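Local coordinates for tartrate dehydrogenase/decarboxylase (Pseudomonas putida, PDB 3FLK), which oxidises tartrate and D-malate with NAD and a divalent metal ion, decarboxylating D-malate to pyruvate, and also converts meso-tartrate to D-glycerate, at residues S5-G17 / A38-D50. The protein carries 1 engineered substitution. Numbering follows the deposited sequence.
Sequences SFRIAAIPGDGIG and ALEFDTFEWASCD. With NAI (1,4-dihydronicotinamide adenine dinucleotide), chain F.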
loop_
_atom_site.group_PDB
_atom_site.type_symbol
_atom_site.label_atom_id
_atom_site.label_comp_id
_atom_site.label_asym_id
_atom_site.label_seq_id
_atom_site.Cartn_x
_atom_site.Cartn_y
_atom_site.Cartn_z
ATOM N N SER A 5 18.521 -27.121 26.386
ATOM C CA SER A 5 19.181 -26.006 25.645
ATOM C C SER A 5 18.575 -25.822 24.259
ATOM O O SER A 5 18.214 -26.798 23.596
ATOM C CB SER A 5 20.686 -26.264 25.524
ATOM O OG SER A 5 21.347 -25.176 24.899
ATOM N N PHE A 6 18.464 -24.569 23.826
ATOM C CA PHE A 6 17.994 -24.267 22.477
ATOM C C PHE A 6 19.154 -23.902 21.556
ATOM O O PHE A 6 20.012 -23.088 21.910
ATOM C CB PHE A 6 16.938 -23.156 22.490
ATOM C CG PHE A 6 15.617 -23.577 23.076
ATOM C CD1 PHE A 6 14.816 -24.515 22.429
ATOM C CD2 PHE A 6 15.168 -23.029 24.268
ATOM C CE1 PHE A 6 13.596 -24.906 22.967
ATOM C CE2 PHE A 6 13.944 -23.412 24.815
ATOM C CZ PHE A 6 13.158 -24.353 24.162
ATOM N N ARG A 7 19.177 -24.525 20.382
ATOM C CA ARG A 7 20.186 -24.249 19.367
ATOM C C ARG A 7 19.648 -23.223 18.377
ATOM O O ARG A 7 18.582 -23.418 17.784
ATOM C CB ARG A 7 20.574 -25.528 18.622
ATOM C CG ARG A 7 21.232 -26.603 19.473
ATOM C CD ARG A 7 21.671 -27.769 18.597
ATOM N NE ARG A 7 22.861 -27.447 17.806
ATOM C CZ ARG A 7 23.152 -27.986 16.623
ATOM N NH1 ARG A 7 22.334 -28.870 16.062
ATOM N NH2 ARG A 7 24.261 -27.630 15.990
ATOM N N ILE A 8 20.392 -22.136 18.201
ATOM C CA ILE A 8 19.968 -21.038 17.338
ATOM C C ILE A 8 20.872 -20.922 16.118
ATOM O O ILE A 8 22.093 -20.799 16.245
ATOM C CB ILE A 8 19.990 -19.668 18.082
ATOM C CG1 ILE A 8 19.360 -19.742 19.490
ATOM C CG2 ILE A 8 19.411 -18.553 17.197
ATOM C CD1 ILE A 8 17.956 -20.330 19.587
ATOM N N ALA A 9 20.264 -20.954 14.936
ATOM C CA ALA A 9 20.984 -20.688 13.700
ATOM C C ALA A 9 20.944 -19.189 13.404
ATOM O O ALA A 9 19.895 -18.645 13.049
ATOM C CB ALA A 9 20.389 -21.487 12.552
ATOM N N ALA A 10 22.087 -18.530 13.580
ATOM C CA ALA A 10 22.215 -17.097 13.330
ATOM C C ALA A 10 22.732 -16.860 11.915
ATOM O O ALA A 10 23.812 -17.334 11.547
ATOM C CB ALA A 10 23.135 -16.452 14.362
ATOM N N ILE A 11 21.942 -16.143 11.119
ATOM C CA ILE A 11 22.265 -15.897 9.716
ATOM C C ILE A 11 22.127 -14.400 9.431
ATOM O O ILE A 11 21.024 -13.918 9.167
ATOM C CB ILE A 11 21.355 -16.723 8.753
ATOM C CG1 ILE A 11 21.323 -18.204 9.158
ATOM C CG2 ILE A 11 21.815 -16.559 7.296
ATOM C CD1 ILE A 11 20.357 -19.067 8.347
ATOM N N PRO A 12 23.250 -13.656 9.505
ATOM C CA PRO A 12 23.206 -12.202 9.309
ATOM C C PRO A 12 22.776 -11.769 7.901
ATOM O O PRO A 12 22.031 -10.797 7.761
ATOM C CB PRO A 12 24.645 -11.754 9.607
ATOM C CG PRO A 12 25.481 -12.967 9.450
ATOM C CD PRO A 12 24.612 -14.140 9.794
ATOM N N GLY A 13 23.240 -12.483 6.879
ATOM C CA GLY A 13 22.917 -12.151 5.494
ATOM C C GLY A 13 23.742 -10.999 4.949
ATOM O O GLY A 13 24.971 -11.005 5.056
ATOM N N ASP A 14 23.056 -10.010 4.376
ATOM C CA ASP A 14 23.687 -8.881 3.690
ATOM C C ASP A 14 23.533 -7.565 4.445
ATOM O O ASP A 14 22.663 -7.432 5.312
ATOM C CB ASP A 14 23.079 -8.697 2.291
ATOM C CG ASP A 14 23.334 -9.877 1.372
ATOM O OD1 ASP A 14 24.478 -10.373 1.328
ATOM O OD2 ASP A 14 22.387 -10.297 0.674
ATOM N N GLY A 15 24.377 -6.595 4.093
ATOM C CA GLY A 15 24.220 -5.206 4.526
ATOM C C GLY A 15 24.088 -5.043 6.026
ATOM O O GLY A 15 24.844 -5.650 6.785
ATOM N N ILE A 16 23.115 -4.237 6.452
ATOM C CA ILE A 16 22.940 -3.923 7.877
ATOM C C ILE A 16 22.542 -5.135 8.724
ATOM O O ILE A 16 22.569 -5.069 9.952
ATOM C CB ILE A 16 21.967 -2.733 8.128
ATOM C CG1 ILE A 16 20.517 -3.107 7.782
ATOM C CG2 ILE A 16 22.437 -1.483 7.383
ATOM C CD1 ILE A 16 19.485 -2.215 8.453
ATOM N N GLY A 17 22.180 -6.239 8.066
ATOM C CA GLY A 17 21.985 -7.513 8.757
ATOM C C GLY A 17 23.241 -7.910 9.512
ATOM O O GLY A 17 23.165 -8.487 10.597
ATOM N N ALA A 38 19.421 -21.491 28.585
ATOM C CA ALA A 38 20.498 -22.155 27.866
ATOM C C ALA A 38 20.304 -21.966 26.366
ATOM O O ALA A 38 19.422 -22.581 25.758
ATOM C CB ALA A 38 20.567 -23.629 28.235
ATOM N N LEU A 39 21.118 -21.088 25.786
ATOM C CA LEU A 39 21.068 -20.798 24.357
ATOM C C LEU A 39 22.429 -21.034 23.714
ATOM O O LEU A 39 23.464 -20.686 24.286
ATOM C CB LEU A 39 20.619 -19.353 24.108
ATOM C CG LEU A 39 19.284 -18.850 24.673
ATOM C CD1 LEU A 39 19.135 -17.361 24.400
ATOM C CD2 LEU A 39 18.087 -19.621 24.115
ATOM N N GLU A 40 22.419 -21.632 22.528
ATOM C CA GLU A 40 23.645 -21.867 21.774
ATOM C C GLU A 40 23.494 -21.325 20.358
ATOM O O GLU A 40 22.585 -21.723 19.628
ATOM C CB GLU A 40 23.995 -23.359 21.752
ATOM C CG GLU A 40 25.399 -23.664 21.235
ATOM C CD GLU A 40 25.789 -25.130 21.375
ATOM O OE1 GLU A 40 24.889 -26.000 21.447
ATOM O OE2 GLU A 40 27.010 -25.414 21.405
ATOM N N PHE A 41 24.386 -20.412 19.984
ATOM C CA PHE A 41 24.342 -19.767 18.677
ATOM C C PHE A 41 25.408 -20.312 17.734
ATOM O O PHE A 41 26.579 -20.426 18.104
ATOM C CB PHE A 41 24.509 -18.248 18.817
ATOM C CG PHE A 41 23.397 -17.578 19.579
ATOM C CD1 PHE A 41 22.290 -17.068 18.912
ATOM C CD2 PHE A 41 23.462 -17.449 20.966
ATOM C CE1 PHE A 41 21.256 -16.447 19.613
ATOM C CE2 PHE A 41 22.435 -16.828 21.675
ATOM C CZ PHE A 41 21.330 -16.326 20.996
ATOM N N ASP A 42 24.986 -20.657 16.522
ATOM C CA ASP A 42 25.902 -20.981 15.435
ATOM C C ASP A 42 25.649 -20.025 14.276
ATOM O O ASP A 42 24.501 -19.820 13.869
ATOM C CB ASP A 42 25.728 -22.433 14.976
ATOM C CG ASP A 42 26.355 -23.435 15.935
ATOM O OD1 ASP A 42 27.439 -23.151 16.490
ATOM O OD2 ASP A 42 25.766 -24.521 16.120
ATOM N N THR A 43 26.724 -19.440 13.755
ATOM C CA THR A 43 26.625 -18.440 12.697
ATOM C C THR A 43 26.930 -19.046 11.327
ATOM O O THR A 43 27.908 -19.777 11.162
ATOM C CB THR A 43 27.546 -17.230 12.976
ATOM O OG1 THR A 43 27.290 -16.731 14.294
ATOM C CG2 THR A 43 27.302 -16.110 11.968
ATOM N N PHE A 44 26.072 -18.738 10.358
ATOM C CA PHE A 44 26.234 -19.203 8.983
ATOM C C PHE A 44 26.487 -18.027 8.049
ATOM O O PHE A 44 25.822 -16.992 8.149
ATOM C CB PHE A 44 25.002 -19.991 8.532
ATOM C CG PHE A 44 24.769 -21.253 9.315
ATOM C CD1 PHE A 44 25.388 -22.442 8.941
ATOM C CD2 PHE A 44 23.936 -21.255 10.428
ATOM C CE1 PHE A 44 25.176 -23.613 9.659
ATOM C CE2 PHE A 44 23.721 -22.422 11.155
ATOM C CZ PHE A 44 24.343 -23.602 10.769
ATOM N N GLU A 45 27.451 -18.201 7.146
ATOM C CA GLU A 45 27.886 -17.139 6.239
ATOM C C GLU A 45 27.092 -17.115 4.935
ATOM O O GLU A 45 27.168 -16.149 4.174
ATOM C CB GLU A 45 29.384 -17.269 5.934
ATOM C CG GLU A 45 30.289 -17.321 7.167
ATOM C CD GLU A 45 30.247 -16.045 7.992
ATOM O OE1 GLU A 45 30.619 -14.976 7.463
ATOM O OE2 GLU A 45 29.853 -16.117 9.177
ATOM N N TRP A 46 26.335 -18.179 4.677
ATOM C CA TRP A 46 25.519 -18.243 3.466
ATOM C C TRP A 46 24.187 -17.500 3.603
ATOM O O TRP A 46 23.975 -16.780 4.584
ATOM C CB TRP A 46 25.350 -19.678 2.945
ATOM C CG TRP A 46 25.241 -20.760 3.980
ATOM C CD1 TRP A 46 26.263 -21.484 4.519
ATOM C CD2 TRP A 46 24.036 -21.279 4.555
ATOM N NE1 TRP A 46 25.774 -22.408 5.410
ATOM C CE2 TRP A 46 24.409 -22.306 5.449
ATOM C CE3 TRP A 46 22.677 -20.971 4.405
ATOM C CZ2 TRP A 46 23.472 -23.027 6.194
ATOM C CZ3 TRP A 46 21.745 -21.687 5.148
ATOM C CH2 TRP A 46 22.150 -22.704 6.032
ATOM N N ALA A 47 23.301 -17.679 2.622
ATOM C CA ALA A 47 22.106 -16.840 2.472
ATOM C C ALA A 47 22.522 -15.365 2.410
ATOM O O ALA A 47 21.946 -14.496 3.077
ATOM C CB ALA A 47 21.089 -17.102 3.591
ATOM N N SER A 48 23.553 -15.116 1.606
ATOM C CA SER A 48 24.123 -13.791 1.408
ATOM C C SER A 48 24.608 -13.673 -0.030
ATOM O O SER A 48 24.870 -14.685 -0.695
ATOM C CB SER A 48 25.285 -13.554 2.375
ATOM O OG SER A 48 26.410 -14.354 2.038
ATOM N N CYS A 49 24.724 -12.440 -0.509
ATOM C CA CYS A 49 25.153 -12.186 -1.878
ATOM C C CYS A 49 26.648 -12.439 -2.090
ATOM O O CYS A 49 27.072 -12.728 -3.208
ATOM C CB CYS A 49 24.741 -10.780 -2.318
ATOM S SG CYS A 49 22.940 -10.610 -2.500
ATOM N N ASP A 50 27.435 -12.346 -1.018
ATOM C CA ASP A 50 28.854 -12.720 -1.059
ATOM C C ASP A 50 29.024 -14.214 -1.343
ATOM O O ASP A 50 29.889 -14.610 -2.126
ATOM C CB ASP A 50 29.566 -12.338 0.243
ATOM C CG ASP A 50 30.136 -10.924 0.213
ATOM O OD1 ASP A 50 29.956 -10.207 -0.798
ATOM O OD2 ASP A 50 30.776 -10.531 1.212
HETATM P PA NAI F . 15.192 -1.515 3.381
HETATM O O1A NAI F . 14.299 -1.905 4.496
HETATM O O2A NAI F . 16.475 -2.242 3.416
HETATM O O5B NAI F . 15.479 0.057 3.465
HETATM C C5B NAI F . 14.477 1.028 3.265
HETATM C C4B NAI F . 14.877 2.340 3.930
HETATM O O4B NAI F . 14.762 2.219 5.335
HETATM C C3B NAI F . 16.319 2.723 3.626
HETATM O O3B NAI F . 16.374 4.113 3.410
HETATM C C2B NAI F . 17.070 2.341 4.886
HETATM O O2B NAI F . 18.166 3.190 5.136
HETATM C C1B NAI F . 16.011 2.432 5.972
HETATM N N9A NAI F . 16.235 1.424 7.023
HETATM C C8A NAI F . 15.988 0.077 6.943
HETATM N N7A NAI F . 16.329 -0.486 8.123
HETATM C C5A NAI F . 16.786 0.473 8.951
HETATM C C6A NAI F . 17.259 0.439 10.259
HETATM N N6A NAI F . 17.307 -0.709 10.930
HETATM N N1A NAI F . 17.668 1.614 10.858
HETATM C C2A NAI F . 17.612 2.808 10.172
HETATM N N3A NAI F . 17.135 2.828 8.875
HETATM C C4A NAI F . 16.734 1.682 8.273
HETATM O O3 NAI F . 14.366 -1.771 2.012
HETATM P PN NAI F . 14.804 -1.417 0.500
HETATM O O1N NAI F . 15.723 -0.260 0.467
HETATM O O2N NAI F . 13.544 -1.319 -0.272
HETATM O O5D NAI F . 15.577 -2.737 0.022
HETATM C C5D NAI F . 16.965 -2.911 0.219
HETATM C C4D NAI F . 17.342 -4.377 0.008
HETATM O O4D NAI F . 16.824 -5.166 1.063
HETATM C C3D NAI F . 16.788 -4.970 -1.281
HETATM O O3D NAI F . 17.776 -5.819 -1.812
HETATM C C2D NAI F . 15.591 -5.790 -0.833
HETATM O O2D NAI F . 15.340 -6.885 -1.682
HETATM C C1D NAI F . 16.036 -6.232 0.553
HETATM N N1N NAI F . 14.953 -6.546 1.506
HETATM C C2N NAI F . 15.047 -7.725 2.191
HETATM C C3N NAI F . 14.080 -8.082 3.124
HETATM C C7N NAI F . 14.349 -9.238 4.045
HETATM O O7N NAI F . 15.605 -9.879 4.011
HETATM N N7N NAI F . 13.392 -9.641 4.880
HETATM C C4N NAI F . 13.011 -7.217 3.357
HETATM C C5N NAI F . 12.922 -6.012 2.660
HETATM C C6N NAI F . 13.908 -5.682 1.730
HETATM O O HOH W 1 24.855 -15.078 6.477
HETATM O O HOH W 2 26.647 -13.109 5.821
HETATM O O HOH W 3 27.059 -10.244 1.105
#
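Ile8 and Phe41 pair across two neighbouring parallel strands, 6-13 and 39-43, which with the crossover helix 17-35 form the first beta-alpha-beta unit of the isocitrate/isopropylmalate dehydrogenase fold. Phe41 turns one ring face to Ile8, whose CG1 sits 4.2 Å from the ring centroid in a CH-pi contact. Chi1 of -45° turns CG2 away from the Ile8 backbone N and lays it 3.7 Å from Phe41 CD1. Leu39 CD2 meets Phe6 CB at 4.1 Å on the same face of the sheet, which helices 17-35 and 299-313 cover through Leu28, Met308 and Leu312.

On the opposite face of the sheet, Ala9 CB lies 3.7 Å from Phe44 CE2. Arg7 bends at chi3 (74°), and its NH2 reaches Asp42 OD2 at 3.5 Å, a weak, long salt bridge with the guanidinium and carboxylate planes 78° apart. Tyr70 contacts both partners, by a hydrogen bond to Asp42 OD2 and a cation-pi contact with Arg7.

Six backbone hydrogen bonds, from Phe6 N–Ala38 O to Phe44 N–Ala10 O, join the segments. Along the other edge of strand 6-13, the backbones of Arg7, Ala9 and Ile11 bond to residues 71-76. Past Phe44 the direct ladder ends, but Ile11 CG2 packs on Ala47 CB, and a water joins Gly13 N to the carbonyls of Phe44 and Trp46. The turn from Asp14 leads to Ile16, whose CD1 lies 3.6 Å from N7A of the NADH adenine. The Asp14 carboxylate, held through OD2 by Gly79 N, meets the first turn of helix 49-55: a water links OD1 to Asp50 N, and the syn lone pair of OD1 takes Cys49 N at 2.8 Å.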